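Local atomic coordinates of glucose import ATP-binding protein GlcV (Sulfolobus solfataricus, PDB entry 1OXV), a protein that couples ATP hydrolysis to glucose uptake as the ATP-binding subunit of an archaeal ABC transporter, and hydrolyses ATP even as a free subunit. Residues I5-S10 against E61-D66; G31-I36 against V192-V197; K126-H131 against A150-L155; L164-S169 against V197-A202. One frame throughout, in Å; residues are numbered along the deposited sequence.

Contact 1: residues I5-S10 against E61-D66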
# COMPACT_ATOMS: atom_id res chain seq x y z
N ILE A 5 16.16 -4.03 -10.22
CA ILE A 5 17.07 -3.14 -9.54
C ILE A 5 16.90 -1.69 -10.01
O ILE A 5 17.14 -1.35 -11.16
CB ILE A 5 18.53 -3.62 -9.72
CG1 ILE A 5 18.72 -5.01 -9.10
CG2 ILE A 5 19.52 -2.64 -9.07
CD1 ILE A 5 18.03 -6.11 -9.83
N VAL A 6 16.45 -0.85 -9.10
CA VAL A 6 16.19 0.56 -9.35
C VAL A 6 17.34 1.33 -8.68
O VAL A 6 17.47 1.36 -7.45
CB VAL A 6 14.83 1.00 -8.76
CG1 VAL A 6 14.52 2.47 -9.05
CG2 VAL A 6 13.72 0.12 -9.29
N LYS A 7 18.19 1.92 -9.51
CA LYS A 7 19.39 2.59 -9.02
C LYS A 7 19.35 4.10 -9.24
O LYS A 7 19.46 4.57 -10.37
CB LYS A 7 20.63 2.02 -9.70
CG LYS A 7 20.68 0.50 -9.70
CD LYS A 7 22.05 -0.02 -10.14
CE LYS A 7 23.05 -0.04 -8.98
NZ LYS A 7 22.75 -1.11 -7.99
N ASN A 8 19.19 4.84 -8.15
CA ASN A 8 19.18 6.30 -8.17
C ASN A 8 18.26 6.90 -9.22
O ASN A 8 18.64 7.84 -9.91
CB ASN A 8 20.58 6.86 -8.40
CG ASN A 8 21.58 6.37 -7.39
OD1 ASN A 8 21.39 6.50 -6.19
ND2 ASN A 8 22.68 5.80 -7.89
N VAL A 9 17.05 6.38 -9.31
CA VAL A 9 16.11 6.84 -10.31
C VAL A 9 15.35 8.11 -9.90
O VAL A 9 14.74 8.20 -8.82
CB VAL A 9 15.15 5.75 -10.71
CG1 VAL A 9 14.00 6.31 -11.56
CG2 VAL A 9 15.91 4.67 -11.49
N SER A 10 15.43 9.08 -10.78
CA SER A 10 14.73 10.35 -10.64
C SER A 10 13.94 10.58 -11.92
O SER A 10 14.31 10.07 -12.98
CB SER A 10 15.72 11.50 -10.42
OG SER A 10 16.29 11.48 -9.13
N GLU A 61 19.42 4.48 -13.30
CA GLU A 61 19.33 3.28 -14.12
C GLU A 61 18.37 2.25 -13.53
O GLU A 61 18.12 2.20 -12.33
CB GLU A 61 20.72 2.66 -14.30
CG GLU A 61 21.76 3.57 -14.95
CD GLU A 61 22.97 2.82 -15.47
OE1 GLU A 61 23.51 1.97 -14.72
OE2 GLU A 61 23.39 3.07 -16.63
N LEU A 62 17.86 1.41 -14.42
CA LEU A 62 16.94 0.34 -14.09
C LEU A 62 17.45 -0.95 -14.72
O LEU A 62 17.76 -0.99 -15.92
CB LEU A 62 15.56 0.67 -14.66
CG LEU A 62 14.46 -0.36 -14.45
CD1 LEU A 62 14.21 -0.55 -12.96
CD2 LEU A 62 13.17 0.06 -15.19
N TYR A 63 17.53 -1.99 -13.91
CA TYR A 63 17.96 -3.30 -14.38
C TYR A 63 16.89 -4.36 -14.10
O TYR A 63 16.27 -4.35 -13.03
CB TYR A 63 19.22 -3.73 -13.65
CG TYR A 63 20.45 -2.93 -13.98
CD1 TYR A 63 20.70 -1.73 -13.34
CD2 TYR A 63 21.36 -3.38 -14.92
CE1 TYR A 63 21.82 -1.00 -13.62
CE2 TYR A 63 22.49 -2.66 -15.21
CZ TYR A 63 22.71 -1.46 -14.57
OH TYR A 63 23.83 -0.74 -14.86
N PHE A 64 16.69 -5.27 -15.06
CA PHE A 64 15.89 -6.47 -14.82
C PHE A 64 16.95 -7.60 -14.76
O PHE A 64 17.68 -7.85 -15.74
CB PHE A 64 14.90 -6.72 -15.94
CG PHE A 64 13.63 -5.89 -15.86
CD1 PHE A 64 13.64 -4.63 -15.25
CD2 PHE A 64 12.45 -6.38 -16.37
CE1 PHE A 64 12.48 -3.88 -15.17
CE2 PHE A 64 11.28 -5.62 -16.28
CZ PHE A 64 11.30 -4.37 -15.69
N ASP A 65 17.04 -8.28 -13.62
CA ASP A 65 18.16 -9.22 -13.41
C ASP A 65 19.47 -8.44 -13.71
O ASP A 65 19.66 -7.34 -13.20
CB ASP A 65 18.03 -10.45 -14.30
CG ASP A 65 16.83 -11.32 -13.93
OD1 ASP A 65 16.40 -11.29 -12.74
OD2 ASP A 65 16.27 -12.07 -14.75
N ASP A 66 20.37 -8.98 -14.53
CA ASP A 66 21.60 -8.25 -14.86
C ASP A 66 21.45 -7.41 -16.14
O ASP A 66 22.44 -6.88 -16.66
CB ASP A 66 22.76 -9.22 -15.03
CG ASP A 66 22.49 -10.26 -16.10
OD1 ASP A 66 21.30 -10.50 -16.41
OD2 ASP A 66 23.40 -10.90 -16.66

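Contact 2: residues G31-I36 against V192-V197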
# COMPACT_ATOMS: atom_id res chain seq x y z
N GLY A 31 10.27 -13.02 -7.90
CA GLY A 31 9.14 -13.74 -7.34
C GLY A 31 8.53 -13.09 -6.10
O GLY A 31 7.59 -13.61 -5.50
N GLU A 32 9.04 -11.93 -5.74
CA GLU A 32 8.54 -11.23 -4.56
C GLU A 32 7.21 -10.50 -4.81
O GLU A 32 6.93 -10.05 -5.93
CB GLU A 32 9.58 -10.20 -4.09
CG GLU A 32 9.18 -9.35 -2.90
CD GLU A 32 10.35 -8.61 -2.28
OE1 GLU A 32 11.24 -8.15 -3.03
OE2 GLU A 32 10.39 -8.47 -1.04
N ARG A 33 6.40 -10.40 -3.77
CA ARG A 33 5.18 -9.61 -3.81
C ARG A 33 5.57 -8.30 -3.13
O ARG A 33 5.72 -8.25 -1.91
CB ARG A 33 4.07 -10.29 -3.03
CG ARG A 33 3.62 -11.65 -3.56
CD ARG A 33 2.73 -12.40 -2.57
NE ARG A 33 2.18 -13.62 -3.15
CZ ARG A 33 1.45 -14.50 -2.50
NH1 ARG A 33 1.16 -14.33 -1.21
NH2 ARG A 33 1.01 -15.57 -3.14
N PHE A 34 5.73 -7.24 -3.92
CA PHE A 34 6.19 -5.95 -3.40
C PHE A 34 5.16 -4.86 -3.57
O PHE A 34 4.63 -4.65 -4.67
CB PHE A 34 7.48 -5.54 -4.11
CG PHE A 34 8.20 -4.41 -3.43
CD1 PHE A 34 9.08 -4.66 -2.40
CD2 PHE A 34 7.97 -3.11 -3.79
CE1 PHE A 34 9.73 -3.62 -1.74
CE2 PHE A 34 8.61 -2.08 -3.14
CZ PHE A 34 9.50 -2.35 -2.11
N GLY A 35 4.86 -4.16 -2.48
CA GLY A 35 3.87 -3.11 -2.52
C GLY A 35 4.47 -1.71 -2.40
O GLY A 35 5.49 -1.51 -1.78
N ILE A 36 3.82 -0.74 -3.04
CA ILE A 36 4.17 0.66 -2.89
C ILE A 36 2.95 1.41 -2.36
O ILE A 36 1.87 1.34 -2.94
CB ILE A 36 4.61 1.27 -4.20
CG1 ILE A 36 5.92 0.64 -4.68
CG2 ILE A 36 4.81 2.77 -4.02
CD1 ILE A 36 7.15 1.28 -4.10
N VAL A 192 5.27 -15.12 -10.81
CA VAL A 192 5.73 -13.82 -11.25
C VAL A 192 6.12 -12.91 -10.12
O VAL A 192 5.60 -12.99 -9.02
CB VAL A 192 4.66 -13.08 -12.06
CG1 VAL A 192 4.44 -13.77 -13.38
CG2 VAL A 192 3.36 -12.95 -11.27
N THR A 193 7.06 -12.03 -10.42
CA THR A 193 7.36 -10.93 -9.54
C THR A 193 6.13 -10.05 -9.61
O THR A 193 5.58 -9.85 -10.68
CB THR A 193 8.58 -10.21 -10.08
OG1 THR A 193 9.69 -11.10 -9.99
CG2 THR A 193 8.94 -9.00 -9.23
N LEU A 194 5.71 -9.52 -8.47
CA LEU A 194 4.48 -8.73 -8.41
C LEU A 194 4.70 -7.37 -7.75
O LEU A 194 5.21 -7.26 -6.63
CB LEU A 194 3.38 -9.52 -7.69
CG LEU A 194 2.07 -8.80 -7.36
CD1 LEU A 194 1.23 -8.53 -8.59
CD2 LEU A 194 1.25 -9.58 -6.33
N LEU A 195 4.32 -6.32 -8.45
CA LEU A 195 4.40 -4.98 -7.91
C LEU A 195 2.98 -4.43 -7.85
O LEU A 195 2.29 -4.36 -8.86
CB LEU A 195 5.28 -4.11 -8.79
CG LEU A 195 6.12 -3.05 -8.11
CD1 LEU A 195 7.10 -2.42 -9.13
CD2 LEU A 195 5.27 -2.00 -7.43
N VAL A 196 2.52 -4.07 -6.65
CA VAL A 196 1.22 -3.42 -6.60
C VAL A 196 1.31 -2.07 -5.87
O VAL A 196 2.01 -1.92 -4.88
CB VAL A 196 0.25 -4.34 -5.86
CG1 VAL A 196 0.99 -5.14 -4.80
CG2 VAL A 196 -0.84 -3.52 -5.19
N VAL A 197 0.62 -1.11 -6.46
CA VAL A 197 0.61 0.23 -5.93
C VAL A 197 -0.75 0.58 -5.41
O VAL A 197 -1.77 0.11 -5.92
CB VAL A 197 1.01 1.29 -7.00
CG1 VAL A 197 2.50 1.33 -7.13
CG2 VAL A 197 0.37 0.98 -8.33

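Contact 3: residues K126-H131 against A150-L155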
# COMPACT_ATOMS: atom_id res chain seq x y z
N LYS A 126 -8.44 -20.66 -18.37
CA LYS A 126 -8.65 -21.75 -17.41
C LYS A 126 -8.03 -21.40 -16.06
O LYS A 126 -8.63 -21.62 -15.00
CB LYS A 126 -8.04 -23.06 -17.92
CG LYS A 126 -8.88 -23.76 -18.98
CD LYS A 126 -8.14 -24.91 -19.65
CE LYS A 126 -8.85 -25.35 -20.92
NZ LYS A 126 -7.94 -26.06 -21.86
N ILE A 127 -6.81 -20.87 -16.09
CA ILE A 127 -6.15 -20.44 -14.86
C ILE A 127 -6.99 -19.40 -14.11
O ILE A 127 -7.12 -19.47 -12.90
CB ILE A 127 -4.76 -19.88 -15.19
CG1 ILE A 127 -3.86 -21.02 -15.66
CG2 ILE A 127 -4.16 -19.18 -13.98
CD1 ILE A 127 -2.57 -20.56 -16.31
N LEU A 128 -7.56 -18.43 -14.84
CA LEU A 128 -8.41 -17.41 -14.24
C LEU A 128 -9.90 -17.82 -14.09
O LEU A 128 -10.73 -17.01 -13.70
CB LEU A 128 -8.29 -16.11 -15.04
CG LEU A 128 -7.07 -15.20 -14.79
CD1 LEU A 128 -7.04 -14.75 -13.34
CD2 LEU A 128 -5.75 -15.88 -15.13
N ASP A 129 -10.22 -19.08 -14.39
CA ASP A 129 -11.59 -19.61 -14.27
C ASP A 129 -12.64 -18.76 -15.02
O ASP A 129 -13.70 -18.49 -14.47
CB ASP A 129 -11.98 -19.74 -12.80
CG ASP A 129 -13.16 -20.68 -12.56
OD1 ASP A 129 -13.49 -21.53 -13.42
OD2 ASP A 129 -13.82 -20.64 -11.51
N ILE A 130 -12.33 -18.35 -16.25
CA ILE A 130 -13.31 -17.63 -17.09
C ILE A 130 -13.35 -18.26 -18.47
O ILE A 130 -13.77 -17.63 -19.44
CB ILE A 130 -12.99 -16.15 -17.25
CG1 ILE A 130 -11.50 -15.96 -17.55
CG2 ILE A 130 -13.44 -15.39 -16.03
CD1 ILE A 130 -11.13 -14.62 -18.06
N HIS A 131 -12.90 -19.50 -18.55
CA HIS A 131 -12.90 -20.21 -19.82
C HIS A 131 -14.34 -20.35 -20.31
O HIS A 131 -14.61 -20.33 -21.51
CB HIS A 131 -12.24 -21.57 -19.64
CG HIS A 131 -12.16 -22.39 -20.88
ND1 HIS A 131 -13.10 -23.33 -21.22
CD2 HIS A 131 -11.23 -22.42 -21.87
CE1 HIS A 131 -12.76 -23.91 -22.36
NE2 HIS A 131 -11.63 -23.37 -22.78
N ALA A 150 -9.34 -8.97 -17.32
CA ALA A 150 -8.23 -8.02 -17.37
C ALA A 150 -6.92 -8.69 -16.97
O ALA A 150 -5.87 -8.42 -17.57
CB ALA A 150 -8.50 -6.81 -16.49
N LEU A 151 -6.97 -9.57 -15.97
CA LEU A 151 -5.77 -10.25 -15.49
C LEU A 151 -5.27 -11.22 -16.56
O LEU A 151 -4.07 -11.28 -16.85
CB LEU A 151 -6.08 -11.02 -14.20
CG LEU A 151 -5.47 -10.50 -12.91
CD1 LEU A 151 -5.96 -11.35 -11.75
CD2 LEU A 151 -3.93 -10.44 -12.95
N ALA A 152 -6.19 -12.00 -17.12
CA ALA A 152 -5.86 -12.94 -18.19
C ALA A 152 -5.19 -12.21 -19.34
O ALA A 152 -4.19 -12.68 -19.89
CB ALA A 152 -7.08 -13.68 -18.66
N ARG A 153 -5.73 -11.05 -19.70
CA ARG A 153 -5.12 -10.24 -20.74
C ARG A 153 -3.67 -9.86 -20.41
O ARG A 153 -2.80 -9.86 -21.28
CB ARG A 153 -5.96 -8.98 -20.98
CG ARG A 153 -5.40 -8.07 -22.06
CD ARG A 153 -6.19 -6.78 -22.24
NE ARG A 153 -6.21 -5.99 -21.01
CZ ARG A 153 -6.96 -4.92 -20.82
NH1 ARG A 153 -7.78 -4.51 -21.77
NH2 ARG A 153 -6.90 -4.25 -19.68
N ALA A 154 -3.40 -9.52 -19.16
CA ALA A 154 -2.07 -9.12 -18.76
C ALA A 154 -1.13 -10.34 -18.67
O ALA A 154 0.07 -10.19 -18.71
CB ALA A 154 -2.15 -8.41 -17.40
N LEU A 155 -1.68 -11.54 -18.56
CA LEU A 155 -0.85 -12.71 -18.40
C LEU A 155 -0.69 -13.55 -19.65
O LEU A 155 0.03 -14.53 -19.64
CB LEU A 155 -1.40 -13.57 -17.27
CG LEU A 155 -1.41 -12.82 -15.93
CD1 LEU A 155 -2.22 -13.56 -14.93
CD2 LEU A 155 -0.01 -12.62 -15.46

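Contact 4: residues L164-S169 against V197-A202. With ANP (phosphoaminophosphonic acid-adenylate ester), chain T.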
# COMPACT_ATOMS: atom_id res chain seq x y z
N LEU A 164 0.40 -3.98 -10.98
CA LEU A 164 -0.96 -3.60 -10.67
C LEU A 164 -1.00 -2.20 -10.06
O LEU A 164 -0.54 -1.97 -8.94
CB LEU A 164 -1.61 -4.60 -9.71
CG LEU A 164 -1.55 -6.07 -10.11
CD1 LEU A 164 -2.32 -6.92 -9.13
CD2 LEU A 164 -2.10 -6.26 -11.49
N ASP A 165 -1.57 -1.26 -10.79
CA ASP A 165 -1.67 0.11 -10.30
C ASP A 165 -3.09 0.37 -9.79
O ASP A 165 -4.03 0.57 -10.56
CB ASP A 165 -1.28 1.12 -11.39
CG ASP A 165 -1.06 2.53 -10.85
OD1 ASP A 165 -1.28 2.75 -9.63
OD2 ASP A 165 -0.65 3.48 -11.56
N GLU A 166 -3.22 0.35 -8.47
CA GLU A 166 -4.49 0.59 -7.80
C GLU A 166 -5.61 -0.23 -8.43
O GLU A 166 -6.57 0.33 -8.96
CB GLU A 166 -4.85 2.07 -7.84
CG GLU A 166 -3.76 2.98 -7.28
CD GLU A 166 -4.32 4.24 -6.65
OE1 GLU A 166 -5.38 4.15 -6.00
OE2 GLU A 166 -3.70 5.32 -6.79
N PRO A 167 -5.50 -1.54 -8.29
CA PRO A 167 -6.42 -2.51 -8.90
C PRO A 167 -7.76 -2.64 -8.21
O PRO A 167 -8.76 -2.86 -8.87
CB PRO A 167 -5.69 -3.85 -8.73
CG PRO A 167 -4.44 -3.59 -7.96
CD PRO A 167 -4.50 -2.20 -7.44
N PHE A 168 -7.77 -2.53 -6.88
CA PHE A 168 -8.98 -2.78 -6.10
C PHE A 168 -9.74 -1.50 -5.74
O PHE A 168 -10.52 -1.49 -4.78
CB PHE A 168 -8.61 -3.55 -4.83
CG PHE A 168 -7.57 -4.62 -5.06
CD1 PHE A 168 -6.34 -4.56 -4.43
CD2 PHE A 168 -7.82 -5.67 -5.91
CE1 PHE A 168 -5.39 -5.53 -4.65
CE2 PHE A 168 -6.88 -6.64 -6.14
CZ PHE A 168 -5.67 -6.58 -5.51
N SER A 169 -9.51 -0.44 -6.50
CA SER A 169 -10.16 0.84 -6.26
C SER A 169 -11.58 0.88 -6.78
O SER A 169 -12.44 1.54 -6.20
N VAL A 197 0.62 -1.11 -6.46
CA VAL A 197 0.61 0.23 -5.93
C VAL A 197 -0.75 0.58 -5.41
O VAL A 197 -1.77 0.11 -5.92
CB VAL A 197 1.01 1.29 -7.00
CG1 VAL A 197 2.50 1.33 -7.13
CG2 VAL A 197 0.37 0.98 -8.33
N SER A 198 -0.77 1.39 -4.36
CA SER A 198 -2.01 1.83 -3.78
C SER A 198 -1.82 2.93 -2.76
O SER A 198 -0.74 3.10 -2.19
CB SER A 198 -2.70 0.67 -3.06
OG SER A 198 -3.82 1.15 -2.36
N HIS A 199 -2.88 3.69 -2.54
CA HIS A 199 -2.92 4.67 -1.47
C HIS A 199 -3.73 4.03 -0.34
O HIS A 199 -4.11 4.70 0.61
CB HIS A 199 -3.58 5.97 -1.93
CG HIS A 199 -4.96 5.78 -2.48
ND1 HIS A 199 -5.29 6.07 -3.78
CD2 HIS A 199 -6.09 5.32 -1.89
CE1 HIS A 199 -6.56 5.80 -3.98
NE2 HIS A 199 -7.08 5.34 -2.85
N ASP A 200 -3.97 2.72 -0.46
CA ASP A 200 -4.75 1.98 0.55
C ASP A 200 -3.95 0.88 1.23
O ASP A 200 -3.56 -0.09 0.59
CB ASP A 200 -5.97 1.35 -0.11
CG ASP A 200 -6.80 0.57 0.88
OD1 ASP A 200 -6.86 1.00 2.05
OD2 ASP A 200 -7.42 -0.48 0.60
N PRO A 201 -3.72 1.02 2.54
CA PRO A 201 -2.92 0.06 3.32
C PRO A 201 -3.47 -1.37 3.43
O PRO A 201 -2.70 -2.31 3.60
CB PRO A 201 -2.87 0.71 4.71
CG PRO A 201 -4.09 1.56 4.75
CD PRO A 201 -4.18 2.15 3.37
N ALA A 202 -4.78 -1.53 3.36
CA ALA A 202 -5.37 -2.86 3.45
C ALA A 202 -4.86 -3.80 2.34
O ALA A 202 -4.69 -4.99 2.55
CB ALA A 202 -6.89 -2.73 3.32
PG ANP T . -2.41 8.98 -7.39
O1G ANP T . -2.27 8.23 -6.10
O2G ANP T . -3.50 10.01 -7.35
O3G ANP T . -2.72 8.01 -8.46
PB ANP T . 0.46 9.08 -8.04
O1B ANP T . 1.11 8.67 -6.78
O2B ANP T . 0.24 7.92 -8.94
N3B ANP T . -1.00 9.81 -7.69
PA ANP T . 1.79 10.37 -10.14
O1A ANP T . 2.99 9.50 -10.33
O2A ANP T . 0.80 10.10 -11.18
O3A ANP T . 1.31 10.22 -8.67
O5' ANP T . 2.27 11.80 -10.35
C5' ANP T . 3.38 12.23 -9.60
C4' ANP T . 3.64 13.73 -9.79
O4' ANP T . 4.08 13.95 -11.11
C3' ANP T . 2.42 14.62 -9.67
O3' ANP T . 2.83 15.92 -9.24
C2' ANP T . 1.88 14.71 -11.08
O2' ANP T . 1.16 15.89 -11.35
C1' ANP T . 3.16 14.70 -11.89
N9 ANP T . 3.02 14.08 -13.21
C8 ANP T . 2.83 12.78 -13.49
N7 ANP T . 2.78 12.58 -14.83
C5 ANP T . 2.97 13.78 -15.41
C6 ANP T . 3.04 14.30 -16.79
N6 ANP T . 2.91 13.45 -17.89
N1 ANP T . 3.25 15.62 -16.95
C2 ANP T . 3.39 16.46 -15.92
N3 ANP T . 3.32 16.05 -14.64
C4 ANP T . 3.13 14.76 -14.35

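Contact 1: residues I5-S10 against E61-D66
I5 and Y63 face each other as an antiparallel hydrogen-bonded pair, their CB atoms 4.0 Å apart on one face of the sheet; I5 N bonds to Y63 O at 2.8 Å, and Y63 N answers to I5 O. K7 and E61 repeat this pattern, which puts I5, K7, E61 and Y63 on the same face. There the lysine chain slants across the tyrosine: in the conformer described, one of two, K7 CD comes within 3.6 Å of Y63 CE1 in an oblique and tentative approach, and a bend at chi3 (83°) lets the amino end leave residues 61-66. The Y63 hydroxyl donates to E61 OE1 at 2.7 Å, arriving from above the carboxylate plane, while S71 engages E61 OE2. Both ends of that carboxylate are thus held, and the ring is tethered beside it.

On the other face V6 and L62, the non-hydrogen-bonded pair, meet as apolar side chains; with L62 CG anti to its own N (chi1 178°), CD1 leans across to V6 CG2 at 3.8 Å. I51 of helix 44-52 packs on both. Past the corner at N8, V9 CG2 lies 3.4 Å from E61 O, and N8 and V9 together oppose V24 in a G1 beta bulge. Strand 4-13 lies between strands 18-28 and 61-64, in the antiparallel beta subdomain characteristic of ABC-ATPase domains.

Contact 2: residues G31-I36 against V192-V197
F34 pairs with L195 and I36 with V197 on neighbouring parallel strands in the core sheet of the P-loop NTPase fold, strand 33-37 leading into the Walker A loop. The inner end is tight. In the I36 conformer described, one of two and doubtful to that extent, I36 CB lies 3.6 Å from V197 CG1, the two side chains alongside each other and pointing the same way, with V197 CG1 beside its backbone N (chi1 -81°). F34 O takes V196 N in its carbonyl plane at 3.0 Å and also receives the CA-H of L195. F34 and L195 pack against strand 18-28, L195 and V197 against helix 44-52.

Toward G31 the contact is looser, and on the 31-33 side partly exposed. R33, first in its strand, and E32 in the loop before it send their ends away, R33 NE to Q187 and E32 OE2 to a salt bridge with R210; the R33 and L194 side chains cross at a slant, with R33 CG and L194 CD2 4.2 Å apart. T193 OG1 accepts from G31 N at 2.9 Å and is also bonded to V2 O and M1 N. A valine in place of T193 would probably leave G31 N, V2 O and M1 N without their mate and the G31 turn free to drift. F34 N meets L194 O at 2.8 Å in a nearly straight bond (172°).

Contact 3: residues K126-H131 against A150-L155
L128 and I130 meet L151, A152 and L155 mainly through aliphatic side chains; the flat group of the region, the H131 imidazole, belongs to one segment and stands aside. One face of that ring carries K126 CE, 3.7 Å above its plane and displaced toward the rim, while NE2 at the edge is hydrogen-bonded to E122.

The contact itself turns on L128. Its CG sits beside its own backbone N (chi1 -81°), which directs the branch at the helix of A150-L155. CG approaches A152 CB at 4.2 Å, and the two methyls part to reach neighbouring turns. L128 CD1 lies 3.9 Å from L151 CD1, doubtful in detail because L151 has two conformers, the two side chains crossing at about a right angle. CD2 goes to L155 CD1 at 4.2 Å. I130 adds a second prong: its chain is extended at chi2 (165°), and CD1 comes up to A152 CB, also at 4.2 Å. The small A152 is therefore touched by both prongs. A Schellman motif, with D129 at positive phi as C-prime residue, ends helix 114-127 and brings L128 and I130 to the same side.

Two arginines tie the helices further: R148 bonds to L128 O, and R120 to L155 O. The arrangement joins the end of helix 114-127 to helix 143-155, which begins in the LSGGQ signature sequence of ABC ATPases, consistent with the helical subdomain of that domain; beyond it, L151 packs on L182 of helix 174-190 and on L162 of strand 161-165, and L155 on L190.

Contact 4: residues L164-S169 against V197-A202
E166 reaches across V197 and S198 to H199, and its side chain can be followed outward. CB lies 4.1 Å from V197 O. CG, set beside the backbone N (chi1 -54°), passes the same oxygen at 3.7 Å and skirts S198 CA. Beyond it the chain runs extended, so that CD comes near H199 ND1 at 3.5 Å, the carboxylate standing almost perpendicular to the imidazole (86° between planes). OE1 is modelled doubtfully close to the ring, and its angle to ND1 is poor for a hydrogen bond. OE2 ends 3.3 Å from O3G of the ATP analogue, whose O1G lies at the edge of the H199 ring. An alanine in place of E166 would probably open a gap beside the gamma-phosphate and leave H199 without its carboxylate neighbour.

The backbone fixes the start of this chain. V197 N bonds to L164 O at 2.9 Å, and E166 N bonds to V197 O at 2.9 Å from well above the carbonyl plane, as the chain leaves the strand with positive phi at E166. D165 OD2 is held by T45 of the Walker A loop, near the bound magnesium ion. D165 and E166 fit the end of the Walker B motif, and H199 the switch histidine of ABC ATPases.

The contact pairs strands 161-165 and 193-198, which helix 174-190 connects in a beta-alpha-beta crossover. Helix 44-52 covers V197 with K44 and M48, while F168 packs between helices 174-190 and 201-207.

Contacts 2 and 4 belong to one buried sheet: they share V197, and strand 193-198 pairs with 33-37 in the first and with 161-165 in the second. Contact 2 is mainly regular strand pairing, whereas contact 4 turns polar where the strands end at the nucleotide. Contact 1 lies in a separate antiparallel sheet, partly buried, with an apolar V6-L62 pair on one face and a mixed face of I5, K7, E61 and Y63. Contact 3, about 30 Å from contact 1 between centres, is buried, apolar in its side-chain contacts and away from the annotated sites. Helix 143-155 of contact 3 precedes strand 161-165 of contact 4.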